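Local coordinates for protein D-galactonate dehydratase family member RspA (Pantoea ananatis, PDB 3T6C) that slowly dehydrates D-gluconate to 2-dehydro-3-deoxy-D-gluconate in vitro, using one magnesium ion per subunit, although a significant role in D-gluconate breakdown in vivo is unlikely, at residues V149-A154 with E160-A165; Y173-C176 with M180-G183; H232-N235 with S240-L243; F270-V275 with Y317-I322. One frame throughout, in Å; residues are numbered along the deposited sequence. Where two conformers were deposited one is given.

Contact 1. Residues V149-A154 with E160-A165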
loop_
_atom_site.group_PDB
_atom_site.type_symbol
_atom_site.label_atom_id
_atom_site.label_comp_id
_atom_site.label_asym_id
_atom_site.label_seq_id
_atom_site.Cartn_x
_atom_site.Cartn_y
_atom_site.Cartn_z
ATOM N N VAL A 149 29.806 15.700 21.993
ATOM C CA VAL A 149 30.912 16.479 21.524
ATOM C C VAL A 149 31.615 15.716 20.407
ATOM O O VAL A 149 31.393 14.520 20.209
ATOM C CB VAL A 149 31.908 16.783 22.648
ATOM C CG1 VAL A 149 31.322 17.850 23.600
ATOM C CG2 VAL A 149 32.345 15.499 23.381
ATOM N N HIS A 150 32.448 16.430 19.670
ATOM C CA HIS A 150 33.188 15.855 18.522
ATOM C C HIS A 150 34.578 15.378 18.902
ATOM O O HIS A 150 35.367 16.144 19.490
ATOM C CB HIS A 150 33.381 16.942 17.458
ATOM C CG HIS A 150 32.107 17.451 16.836
ATOM N ND1 HIS A 150 32.120 18.393 15.822
ATOM C CD2 HIS A 150 30.801 17.174 17.075
ATOM C CE1 HIS A 150 30.879 18.644 15.442
ATOM N NE2 HIS A 150 30.059 17.941 16.202
ATOM N N THR A 151 34.868 14.123 18.585
ATOM C CA THR A 151 36.236 13.610 18.581
ATOM C C THR A 151 36.625 13.169 17.173
ATOM O O THR A 151 35.773 12.712 16.354
ATOM C CB THR A 151 36.490 12.430 19.538
ATOM O OG1 THR A 151 35.738 11.311 19.120
ATOM C CG2 THR A 151 36.143 12.755 20.945
ATOM N N ASP A 152 37.924 13.292 16.878
ATOM C CA ASP A 152 38.387 12.964 15.550
ATOM C C ASP A 152 39.840 12.531 15.735
ATOM O O ASP A 152 40.399 12.578 16.861
ATOM C CB ASP A 152 38.302 14.222 14.711
ATOM C CG ASP A 152 38.017 13.955 13.248
ATOM O OD1 ASP A 152 38.778 13.179 12.611
ATOM O OD2 ASP A 152 37.028 14.544 12.727
ATOM N N GLY A 153 40.461 12.182 14.627
ATOM C CA GLY A 153 41.832 11.748 14.656
ATOM C C GLY A 153 42.194 11.101 13.356
ATOM O O GLY A 153 41.342 10.709 12.543
ATOM N N ALA A 154 43.493 10.937 13.157
ATOM C CA ALA A 154 43.950 10.436 11.890
ATOM C C ALA A 154 43.822 8.902 11.790
ATOM O O ALA A 154 43.779 8.337 10.697
ATOM C CB ALA A 154 45.393 10.864 11.686
ATOM N N GLU A 160 40.549 7.066 19.607
ATOM C CA GLU A 160 40.391 6.487 20.941
ATOM C C GLU A 160 40.908 7.432 22.008
ATOM O O GLU A 160 40.245 7.657 23.029
ATOM C CB GLU A 160 41.136 5.147 21.021
ATOM C CG GLU A 160 41.185 4.531 22.435
ATOM C CD GLU A 160 42.294 3.503 22.596
ATOM O OE1 GLU A 160 42.861 3.015 21.586
ATOM O OE2 GLU A 160 42.578 3.113 23.770
ATOM N N ASP A 161 42.094 8.004 21.804
ATOM C CA ASP A 161 42.658 8.875 22.833
ATOM C C ASP A 161 41.791 10.112 23.024
ATOM O O ASP A 161 41.604 10.606 24.128
ATOM C CB ASP A 161 44.067 9.349 22.446
ATOM C CG ASP A 161 45.130 8.254 22.559
ATOM O OD1 ASP A 161 44.978 7.321 23.363
ATOM O OD2 ASP A 161 46.122 8.366 21.815
ATOM N N SER A 162 41.299 10.660 21.931
ATOM C CA SER A 162 40.442 11.836 22.010
ATOM C C SER A 162 39.129 11.529 22.758
ATOM O O SER A 162 38.659 12.300 23.611
ATOM C CB SER A 162 40.117 12.314 20.596
ATOM O OG SER A 162 39.225 13.447 20.694
ATOM N N ALA A 163 38.527 10.403 22.419
ATOM C CA ALA A 163 37.257 10.033 23.047
ATOM C C ALA A 163 37.476 9.790 24.542
ATOM O O ALA A 163 36.651 10.200 25.352
ATOM C CB ALA A 163 36.658 8.827 22.374
ATOM N N ARG A 164 38.571 9.120 24.903
ATOM C CA ARG A 164 38.853 8.814 26.300
ATOM C C ARG A 164 38.992 10.124 27.067
ATOM O O ARG A 164 38.482 10.253 28.167
ATOM C CB ARG A 164 40.118 7.976 26.418
ATOM C CG ARG A 164 40.500 7.759 27.846
ATOM C CD ARG A 164 41.665 6.757 27.987
ATOM N NE ARG A 164 41.242 5.401 27.615
ATOM C CZ ARG A 164 41.719 4.744 26.562
ATOM N NH1 ARG A 164 42.644 5.337 25.802
ATOM N NH2 ARG A 164 41.293 3.490 26.289
ATOM N N ALA A 165 39.643 11.131 26.476
ATOM C CA ALA A 165 39.773 12.425 27.139
ATOM C C ALA A 165 38.389 13.072 27.356
ATOM O O ALA A 165 38.122 13.571 28.447
ATOM C CB ALA A 165 40.659 13.384 26.315
#

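Contact 2. Residues Y173-C176 with M180-G183. With GCO (D-gluconic acid), chain D; EDO (1,2-ethanediol), chain G.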
loop_
_atom_site.group_PDB
_atom_site.type_symbol
_atom_site.label_atom_id
_atom_site.label_comp_id
_atom_site.label_asym_id
_atom_site.label_seq_id
_atom_site.Cartn_x
_atom_site.Cartn_y
_atom_site.Cartn_z
ATOM N N TYR A 173 28.317 11.261 25.743
ATOM C CA TYR A 173 27.884 11.065 24.367
ATOM C C TYR A 173 28.945 11.681 23.497
ATOM O O TYR A 173 29.260 12.879 23.671
ATOM C CB TYR A 173 26.558 11.792 24.124
ATOM C CG TYR A 173 25.414 11.334 25.018
ATOM C CD1 TYR A 173 25.309 11.803 26.326
ATOM C CD2 TYR A 173 24.418 10.482 24.519
ATOM C CE1 TYR A 173 24.270 11.418 27.107
ATOM C CE2 TYR A 173 23.350 10.104 25.334
ATOM C CZ TYR A 173 23.310 10.569 26.608
ATOM O OH TYR A 173 22.258 10.202 27.428
ATOM N N ILE A 174 29.526 10.874 22.613
ATOM C CA ILE A 174 30.700 11.304 21.844
ATOM C C ILE A 174 30.561 10.911 20.385
ATOM O O ILE A 174 30.355 9.706 20.085
ATOM C CB ILE A 174 31.964 10.675 22.442
ATOM C CG1 ILE A 174 32.098 11.163 23.905
ATOM C CG2 ILE A 174 33.199 11.148 21.649
ATOM C CD1 ILE A 174 33.094 10.368 24.675
ATOM N N ARG A 175 30.660 11.899 19.480
ATOM C CA ARG A 175 30.683 11.592 18.041
ATOM C C ARG A 175 32.123 11.268 17.650
ATOM O O ARG A 175 33.028 12.037 17.982
ATOM C CB ARG A 175 30.212 12.786 17.238
ATOM C CG ARG A 175 30.058 12.429 15.757
ATOM C CD ARG A 175 29.687 13.656 14.943
ATOM N NE ARG A 175 30.884 14.426 14.605
ATOM C CZ ARG A 175 30.856 15.371 13.679
ATOM N NH1 ARG A 175 29.721 15.650 13.075
ATOM N NH2 ARG A 175 31.970 16.007 13.295
ATOM N N CYS A 176 32.326 10.183 16.927
ATOM C CA CYS A 176 33.687 9.718 16.525
ATOM C C CYS A 176 33.791 9.656 15.016
ATOM O O CYS A 176 33.024 8.929 14.377
ATOM C CB CYS A 176 33.987 8.318 17.099
ATOM S SG CYS A 176 33.953 8.359 18.933
ATOM N N MET A 180 37.311 13.424 9.934
ATOM C CA MET A 180 36.033 14.156 9.767
ATOM C C MET A 180 35.079 13.513 8.743
ATOM O O MET A 180 34.716 12.353 8.926
ATOM C CB MET A 180 36.218 15.657 9.534
ATOM C CG MET A 180 35.024 16.466 10.120
ATOM S SD MET A 180 35.259 18.216 9.803
ATOM C CE MET A 180 36.388 18.656 11.115
ATOM N N TYR A 181 34.669 14.229 7.676
ATOM C CA TYR A 181 33.643 13.675 6.736
ATOM C C TYR A 181 34.285 13.025 5.496
ATOM O O TYR A 181 35.162 13.628 4.850
ATOM C CB TYR A 181 32.658 14.784 6.344
ATOM C CG TYR A 181 32.107 15.518 7.557
ATOM C CD1 TYR A 181 31.573 14.802 8.634
ATOM C CD2 TYR A 181 32.098 16.912 7.625
ATOM C CE1 TYR A 181 31.095 15.412 9.717
ATOM C CE2 TYR A 181 31.588 17.565 8.769
ATOM C CZ TYR A 181 31.085 16.795 9.806
ATOM O OH TYR A 181 30.560 17.415 10.947
ATOM N N GLY A 182 33.923 11.782 5.190
ATOM C CA GLY A 182 34.545 11.082 4.053
ATOM C C GLY A 182 36.002 10.682 4.313
ATOM O O GLY A 182 36.688 10.139 3.427
ATOM N N GLY A 183 36.506 11.000 5.503
ATOM C CA GLY A 183 37.886 10.697 5.836
ATOM C C GLY A 183 38.832 11.793 5.348
ATOM O O GLY A 183 40.042 11.672 5.517
HETATM C C1 GCO D . 27.374 18.615 12.108
HETATM C C2 GCO D . 27.401 19.103 10.708
HETATM C C3 GCO D . 28.377 20.233 10.446
HETATM C C4 GCO D . 28.136 20.845 9.082
HETATM C C5 GCO D . 28.371 22.335 9.139
HETATM C C6 GCO D . 28.128 23.038 7.815
HETATM O O1A GCO D . 27.720 19.345 13.082
HETATM O O1B GCO D . 26.846 17.477 12.333
HETATM O O2 GCO D . 27.420 18.000 9.840
HETATM O O3 GCO D . 29.639 19.686 10.560
HETATM O O4 GCO D . 29.030 20.235 8.169
HETATM O O5 GCO D . 27.536 22.871 10.096
HETATM O O6 GCO D . 28.307 24.440 7.855
HETATM C C1 EDO G . 40.655 10.844 2.125
HETATM O O1 EDO G . 42.005 10.806 2.600
HETATM C C2 EDO G . 40.195 9.406 1.852
HETATM O O2 EDO G . 38.750 9.337 1.889
#

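Contact 3. Residues H232-N235 with S240-L243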
loop_
_atom_site.group_PDB
_atom_site.type_symbol
_atom_site.label_atom_id
_atom_site.label_comp_id
_atom_site.label_asym_id
_atom_site.label_seq_id
_atom_site.Cartn_x
_atom_site.Cartn_y
_atom_site.Cartn_z
ATOM N N HIS A 232 37.065 -1.108 17.272
ATOM C CA HIS A 232 38.227 -0.766 18.092
ATOM C C HIS A 232 37.758 0.061 19.265
ATOM O O HIS A 232 38.188 -0.177 20.405
ATOM C CB HIS A 232 39.226 0.051 17.264
ATOM C CG HIS A 232 40.341 0.607 18.088
ATOM N ND1 HIS A 232 41.418 -0.164 18.462
ATOM C CD2 HIS A 232 40.549 1.841 18.620
ATOM C CE1 HIS A 232 42.260 0.571 19.174
ATOM N NE2 HIS A 232 41.751 1.782 19.298
ATOM N N LEU A 233 36.884 1.033 19.022
ATOM C CA LEU A 233 36.434 1.908 20.110
ATOM C C LEU A 233 35.662 1.138 21.163
ATOM O O LEU A 233 35.845 1.373 22.327
ATOM C CB LEU A 233 35.591 3.070 19.569
ATOM C CG LEU A 233 36.367 4.065 18.690
ATOM C CD1 LEU A 233 35.352 5.034 18.085
ATOM C CD2 LEU A 233 37.466 4.831 19.477
ATOM N N ARG A 234 34.807 0.197 20.757
ATOM C CA ARG A 234 34.089 -0.598 21.746
ATOM C C ARG A 234 35.041 -1.501 22.521
ATOM O O ARG A 234 34.874 -1.693 23.724
ATOM C CB ARG A 234 32.973 -1.407 21.091
ATOM C CG ARG A 234 31.808 -0.529 20.637
ATOM C CD ARG A 234 31.197 0.181 21.884
ATOM N NE ARG A 234 29.927 0.842 21.582
ATOM C CZ ARG A 234 29.389 1.846 22.260
ATOM N NH1 ARG A 234 29.970 2.349 23.359
ATOM N NH2 ARG A 234 28.220 2.318 21.870
ATOM N N ASN A 235 36.054 -2.043 21.839
ATOM C CA ASN A 235 37.037 -2.906 22.487
ATOM C C ASN A 235 37.794 -2.154 23.574
ATOM O O ASN A 235 38.075 -2.704 24.648
ATOM C CB ASN A 235 38.013 -3.443 21.441
ATOM C CG ASN A 235 39.045 -4.408 22.031
ATOM O OD1 ASN A 235 38.746 -5.159 22.962
ATOM N ND2 ASN A 235 40.249 -4.396 21.484
ATOM N N SER A 240 29.397 1.378 27.895
ATOM C CA SER A 240 28.592 2.321 28.656
ATOM C C SER A 240 28.471 3.647 27.945
ATOM O O SER A 240 27.396 4.247 27.925
ATOM C CB SER A 240 29.156 2.563 30.045
ATOM O OG SER A 240 29.227 1.336 30.753
ATOM N N VAL A 241 29.575 4.121 27.379
ATOM C CA VAL A 241 29.563 5.427 26.740
ATOM C C VAL A 241 28.711 5.377 25.475
ATOM O O VAL A 241 28.696 4.372 24.771
ATOM C CB VAL A 241 31.031 5.876 26.399
ATOM C CG1 VAL A 241 31.663 4.941 25.401
ATOM C CG2 VAL A 241 31.078 7.321 25.930
ATOM N N GLU A 242 28.018 6.474 25.155
ATOM C CA GLU A 242 27.266 6.510 23.887
ATOM C C GLU A 242 28.114 7.091 22.771
ATOM O O GLU A 242 28.754 8.132 22.974
ATOM C CB GLU A 242 26.015 7.399 24.065
ATOM C CG GLU A 242 25.074 6.847 25.169
ATOM C CD GLU A 242 24.472 5.504 24.808
ATOM O OE1 GLU A 242 24.184 5.295 23.605
ATOM O OE2 GLU A 242 24.275 4.631 25.696
ATOM N N LEU A 243 28.123 6.425 21.616
ATOM C CA LEU A 243 29.012 6.814 20.523
ATOM C C LEU A 243 28.148 7.107 19.291
ATOM O O LEU A 243 27.147 6.437 19.032
ATOM C CB LEU A 243 29.971 5.664 20.194
ATOM C CG LEU A 243 30.988 5.277 21.325
ATOM C CD1 LEU A 243 31.894 4.132 20.804
ATOM C CD2 LEU A 243 31.814 6.431 21.839
HETATM O O HOH W 1 26.079 4.240 21.906
#

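Contact 4. Residues F270-V275 with Y317-I322. With MG (magnesium ion), chain C; GCO (D-gluconic acid), chain D.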
loop_
_atom_site.group_PDB
_atom_site.type_symbol
_atom_site.label_atom_id
_atom_site.label_comp_id
_atom_site.label_asym_id
_atom_site.label_seq_id
_atom_site.Cartn_x
_atom_site.Cartn_y
_atom_site.Cartn_z
ATOM N N PHE A 270 23.409 7.165 17.503
ATOM C CA PHE A 270 22.818 7.296 16.174
ATOM C C PHE A 270 23.873 7.326 15.086
ATOM O O PHE A 270 25.024 7.650 15.369
ATOM C CB PHE A 270 21.783 8.442 16.066
ATOM C CG PHE A 270 22.300 9.895 16.228
ATOM C CD1 PHE A 270 23.294 10.459 15.439
ATOM C CD2 PHE A 270 21.663 10.741 17.152
ATOM C CE1 PHE A 270 23.671 11.835 15.538
ATOM C CE2 PHE A 270 22.040 12.106 17.271
ATOM C CZ PHE A 270 23.039 12.653 16.475
ATOM N N LEU A 271 23.460 6.968 13.876
ATOM C CA LEU A 271 24.208 7.192 12.611
ATOM C C LEU A 271 23.504 8.347 11.913
ATOM O O LEU A 271 22.271 8.263 11.649
ATOM C CB LEU A 271 24.166 5.935 11.745
ATOM C CG LEU A 271 24.774 6.090 10.354
ATOM C CD1 LEU A 271 26.307 6.414 10.483
ATOM C CD2 LEU A 271 24.523 4.811 9.564
ATOM N N GLU A 272 24.262 9.400 11.627
ATOM C CA GLU A 272 23.656 10.651 11.148
ATOM C C GLU A 272 23.853 10.818 9.621
ATOM O O GLU A 272 24.905 10.443 9.034
ATOM C CB GLU A 272 24.285 11.826 11.904
ATOM C CG GLU A 272 23.868 13.230 11.471
ATOM C CD GLU A 272 24.744 14.249 12.150
ATOM O OE1 GLU A 272 25.394 13.896 13.185
ATOM O OE2 GLU A 272 24.719 15.425 11.707
ATOM N N ASP A 273 22.834 11.345 8.973
ATOM C CA ASP A 273 22.819 11.709 7.546
ATOM C C ASP A 273 23.348 10.598 6.641
ATOM O O ASP A 273 24.248 10.801 5.818
ATOM C CB ASP A 273 23.562 13.030 7.297
ATOM C CG ASP A 273 22.795 14.263 7.868
ATOM O OD1 ASP A 273 21.743 14.090 8.516
ATOM O OD2 ASP A 273 23.259 15.433 7.675
ATOM N N PRO A 274 22.759 9.409 6.773
ATOM C CA PRO A 274 23.189 8.341 5.856
ATOM C C PRO A 274 22.813 8.670 4.391
ATOM O O PRO A 274 23.437 8.079 3.476
ATOM C CB PRO A 274 22.346 7.141 6.345
ATOM C CG PRO A 274 21.062 7.801 6.942
ATOM C CD PRO A 274 21.732 8.947 7.729
ATOM N N VAL A 275 21.839 9.568 4.164
ATOM C CA VAL A 275 21.472 9.978 2.803
ATOM C C VAL A 275 21.376 11.515 2.742
ATOM O O VAL A 275 21.144 12.197 3.753
ATOM C CB VAL A 275 20.153 9.364 2.261
ATOM C CG1 VAL A 275 20.235 7.819 2.270
ATOM C CG2 VAL A 275 18.956 9.836 3.079
ATOM N N TYR A 317 15.843 10.600 15.209
ATOM C CA TYR A 317 16.253 11.935 15.674
ATOM C C TYR A 317 16.150 12.891 14.538
ATOM O O TYR A 317 16.681 12.638 13.454
ATOM C CB TYR A 317 17.739 11.946 16.154
ATOM C CG TYR A 317 17.954 11.049 17.368
ATOM C CD1 TYR A 317 18.315 9.710 17.201
ATOM C CD2 TYR A 317 17.766 11.529 18.661
ATOM C CE1 TYR A 317 18.473 8.855 18.319
ATOM C CE2 TYR A 317 17.928 10.678 19.790
ATOM C CZ TYR A 317 18.295 9.378 19.588
ATOM O OH TYR A 317 18.453 8.532 20.663
ATOM N N ILE A 318 15.503 14.020 14.792
ATOM C CA ILE A 318 15.395 15.107 13.803
ATOM C C ILE A 318 16.486 16.133 14.145
ATOM O O ILE A 318 16.676 16.547 15.290
ATOM C CB ILE A 318 13.945 15.680 13.795
ATOM C CG1 ILE A 318 13.819 16.759 12.712
ATOM C CG2 ILE A 318 13.584 16.347 15.102
ATOM C CD1 ILE A 318 14.036 16.221 11.287
ATOM N N ARG A 319 17.273 16.433 13.113
ATOM C CA ARG A 319 18.519 17.214 13.190
ATOM C C ARG A 319 18.481 18.673 12.769
ATOM O O ARG A 319 19.546 19.269 12.518
ATOM C CB ARG A 319 19.668 16.482 12.461
ATOM C CG ARG A 319 20.046 15.140 13.106
ATOM C CD ARG A 319 21.085 15.379 14.228
ATOM N NE ARG A 319 22.293 16.032 13.689
ATOM C CZ ARG A 319 23.046 16.924 14.358
ATOM N NH1 ARG A 319 22.694 17.401 15.571
ATOM N NH2 ARG A 319 24.176 17.389 13.804
ATOM N N CYS A 320 17.293 19.227 12.578
ATOM C CA CYS A 320 17.270 20.540 11.903
ATOM C C CYS A 320 18.197 21.562 12.521
ATOM O O CYS A 320 18.366 21.652 13.777
ATOM C CB CYS A 320 15.884 21.139 11.977
ATOM S SG CYS A 320 14.655 20.082 11.110
ATOM N N HIS A 321 18.755 22.388 11.619
ATOM C CA HIS A 321 19.421 23.637 12.021
ATOM C C HIS A 321 18.208 24.546 12.096
ATOM O O HIS A 321 17.574 24.884 11.045
ATOM C CB HIS A 321 20.376 24.012 10.873
ATOM C CG HIS A 321 21.183 25.265 11.091
ATOM N ND1 HIS A 321 22.269 25.310 11.941
ATOM C CD2 HIS A 321 21.120 26.473 10.493
ATOM C CE1 HIS A 321 22.797 26.524 11.905
ATOM N NE2 HIS A 321 22.131 27.241 11.013
ATOM N N ILE A 322 17.852 24.998 13.296
ATOM C CA ILE A 322 16.533 25.618 13.408
ATOM C C ILE A 322 16.448 26.939 12.637
ATOM O O ILE A 322 15.357 27.339 12.227
ATOM C CB ILE A 322 16.014 25.756 14.868
ATOM C CG1 ILE A 322 16.852 26.730 15.706
ATOM C CG2 ILE A 322 15.856 24.354 15.506
ATOM C CD1 ILE A 322 16.231 26.976 17.096
HETATM MG MG MG C . 26.137 16.428 10.617
HETATM C C1 GCO D . 27.374 18.615 12.108
HETATM C C2 GCO D . 27.401 19.103 10.708
HETATM C C3 GCO D . 28.377 20.233 10.446
HETATM C C4 GCO D . 28.136 20.845 9.082
HETATM C C5 GCO D . 28.371 22.335 9.139
HETATM C C6 GCO D . 28.128 23.038 7.815
HETATM O O1A GCO D . 27.720 19.345 13.082
HETATM O O1B GCO D . 26.846 17.477 12.333
HETATM O O2 GCO D . 27.420 18.000 9.840
HETATM O O3 GCO D . 29.639 19.686 10.560
HETATM O O4 GCO D . 29.030 20.235 8.169
HETATM O O5 GCO D . 27.536 22.871 10.096
HETATM O O6 GCO D . 28.307 24.440 7.855
HETATM O O HOH W 2 25.745 15.618 8.723
#

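Contact 1. Residues V149-A154 with E160-A165
T151, the last residue of strand 145-151, meets helix 156-168 through its branched carbon and methyl group, while its hydroxyl faces a different partner. The nearest approach is S162 OG to T151 CB, at 3.1 Å. The same oxygen also lies alongside the threonine methyl, with S162 OG 3.2 Å from T151 CG2. S162 reaches this position because OG stands anti to its own backbone N (chi1 178°), which extends the hydroxyl from the helix toward the strand. In T151, chi1 of 65° sets OG1 between the backbone N and the carbonyl carbon and leaves CG2 beside the N, where it rests on the helix backbone at A163, with T151 CG2 and A163 CA 3.6 Å apart. T151 OG1 hydrogen-bonds R175 O on the adjoining strand. No hydrogen bond joins the two segments, and the join is one of close van der Waals contact. The backbones come correspondingly near, the CA atoms of T151 and S162 being 5.7 Å apart. One step further on, D152 O lies 3.8 Å from S162 CB. The D152 side chain leaves the backbone on the side away from the helix, and D152 OD1 accepts a bond from G153 N at 2.8 Å through the anti lone pair while also receiving M180 N. On the helix, R164 grips E160 OE2 end-on with NH1 and NH2. The contact belongs to the beta-alpha-beta unit formed by strand 145-151, helix 156-168 and the parallel strand 173-176; helix 219-237 packs beside helix 156-168, with L237 against A163 and R164.

Contact 2. Residues Y173-C176 with M180-G183
R175 keeps CG anti to its backbone N (chi1 -173°) and then bends at chi3 (83°), which turns its guanidinium toward Y181; in Y181 the ring leaves with CG beside the backbone N, bringing its hydroxyl back to the arginine. The setting is the beta/alpha barrel of the enolase superfamily, where strand 173-176 and the loop that follows it bring both residues to the ligand pocket. Two nitrogens hold one oxygen end-on: R175 NH1 donates to Y181 OH at 2.9 Å, and R175 NH2 to Y181 OH at 3.1 Å. Both bonds run close to the guanidinium plane, and together they restrain how that group can turn and where the phenol oxygen lies. The two flat groups stand almost perpendicular, their planes 83° apart, and the arginine comes to the ring at its edge. Over one face of that ring lies M180 CG, centred 3.7 Å above the plane of Y181. The ring also stacks with H248, which, like Y181, is assigned by similarity as a proton donor/acceptor. R175 touches D246 of the magnesium site too, and R175 NH1 stands 3.5 Å from the gluconate carboxylate atom O1B. Beyond the pocket, G182 O accepts a bond from an ethanediol molecule, probably from the crystallisation liquor. The arginine probably positions a phenol oxygen that also meets the substrate: Y181 OH and gluconate O3 are a very short 2.5 Å apart, with either able to be the donor.

Contact 3. Residues H232-N235 with S240-L243
R234 and L243 approach from opposite directions and make the tight part of this contact. L243 CD1 lies over one face of the guanidinium, offset toward its rim and 3.7 Å from R234 NH1. At the group's edge R234 NH1 donates to V241 O at 2.8 Å, in the guanidinium plane and almost perfectly straight (176° at the hydrogen). The bend at chi2 (-61°) sends the arginine off the helix and across to the strand. Next to it, L233 CB and L243 CD1 make an apolar contact of 4.0 Å. This is the helix-to-strand connection of a beta/alpha barrel: helix 219-237 lies outside the wall, and after a short turn the chain enters strand 242-246. R234 NH1 ties to that turn through G238 O, while NE reaches Y266 O in the loop leading to strand 270-272, so backbone carbonyls take up its N-H groups. The other flank is looser and mediated by water. There R234 NH2 and E242 OE1 are 5.3 Å apart, too far for direct pairing, and one water bridges them: it accepts from R234 NH2 at 2.9 Å and from L243 N, and donates to E242 OE1. E242 directs OE2 to a salt bridge with K224 of a second subunit, and exposed S240 packs on Q203 of that same subunit.

Contact 4. Residues F270-V275 with Y317-I322
E272 OE2 is held from two quarters, by magnesium at 2.0 Å and by R319 NH2, which donates to E272 OE2 at 2.9 Å in a salt bridge. The arginine arrives from above the carboxylate, 44° out of its plane, and the two flat groups are turned 72° against each other. R319 gets there by bending at both chi2 and chi3, which brings the guanidinium edge, with NH2, to the glutamate oxygen. R319 NH2 also lies 3.0 Å from gluconate O1B, itself a magnesium ligand; it faces both metal-bound oxygens from one side, and the guanidinium charge probably offsets part of theirs. The same nitrogen forms a salt bridge with E375, a substrate-binding residue. The metal's water is steadied from segment 270-275, donating to D273 OD2 at 2.7 Å; D246 and E298 complete the protein ligands. Away from the polar end the contact is apolar. F270 CD2 sits over one face of Y317, 3.5 Å from Y317 CD1, with the rings inclined at 51°, and F270 CZ meets R319 CD at 4.0 Å. Y317 OH turns to R344. Strands 270-272 and 317-318 are not direct neighbours in the barrel: strand 294-296 runs between them, parallel to both, and its A295 touches F270 and R319 alike.

How the contacts relate
All four contacts reach one barrel wall, in which strands 145-151, 173-176, 242-246 and 270-272 are successive parallel neighbours. Contacts 1 and 2 meet where strands 145-151 and 173-176 pair: V149 O to R175 N and T151 N to R175 O are both 2.8 Å, probable hydrogen bonds. Contact 3 joins contact 1 through E160 OE1 and H232 NE2, 2.8 Å apart, and contact 2 through I174 N and E242 O, 2.9 Å apart. Contacts 2 and 4, with centres about 13 Å apart, do not touch; bound gluconate connects them. Contact 3 includes helix 219-237 on the barrel's exterior, and its nearest atoms come within about 4 Å of contact 4 without touching.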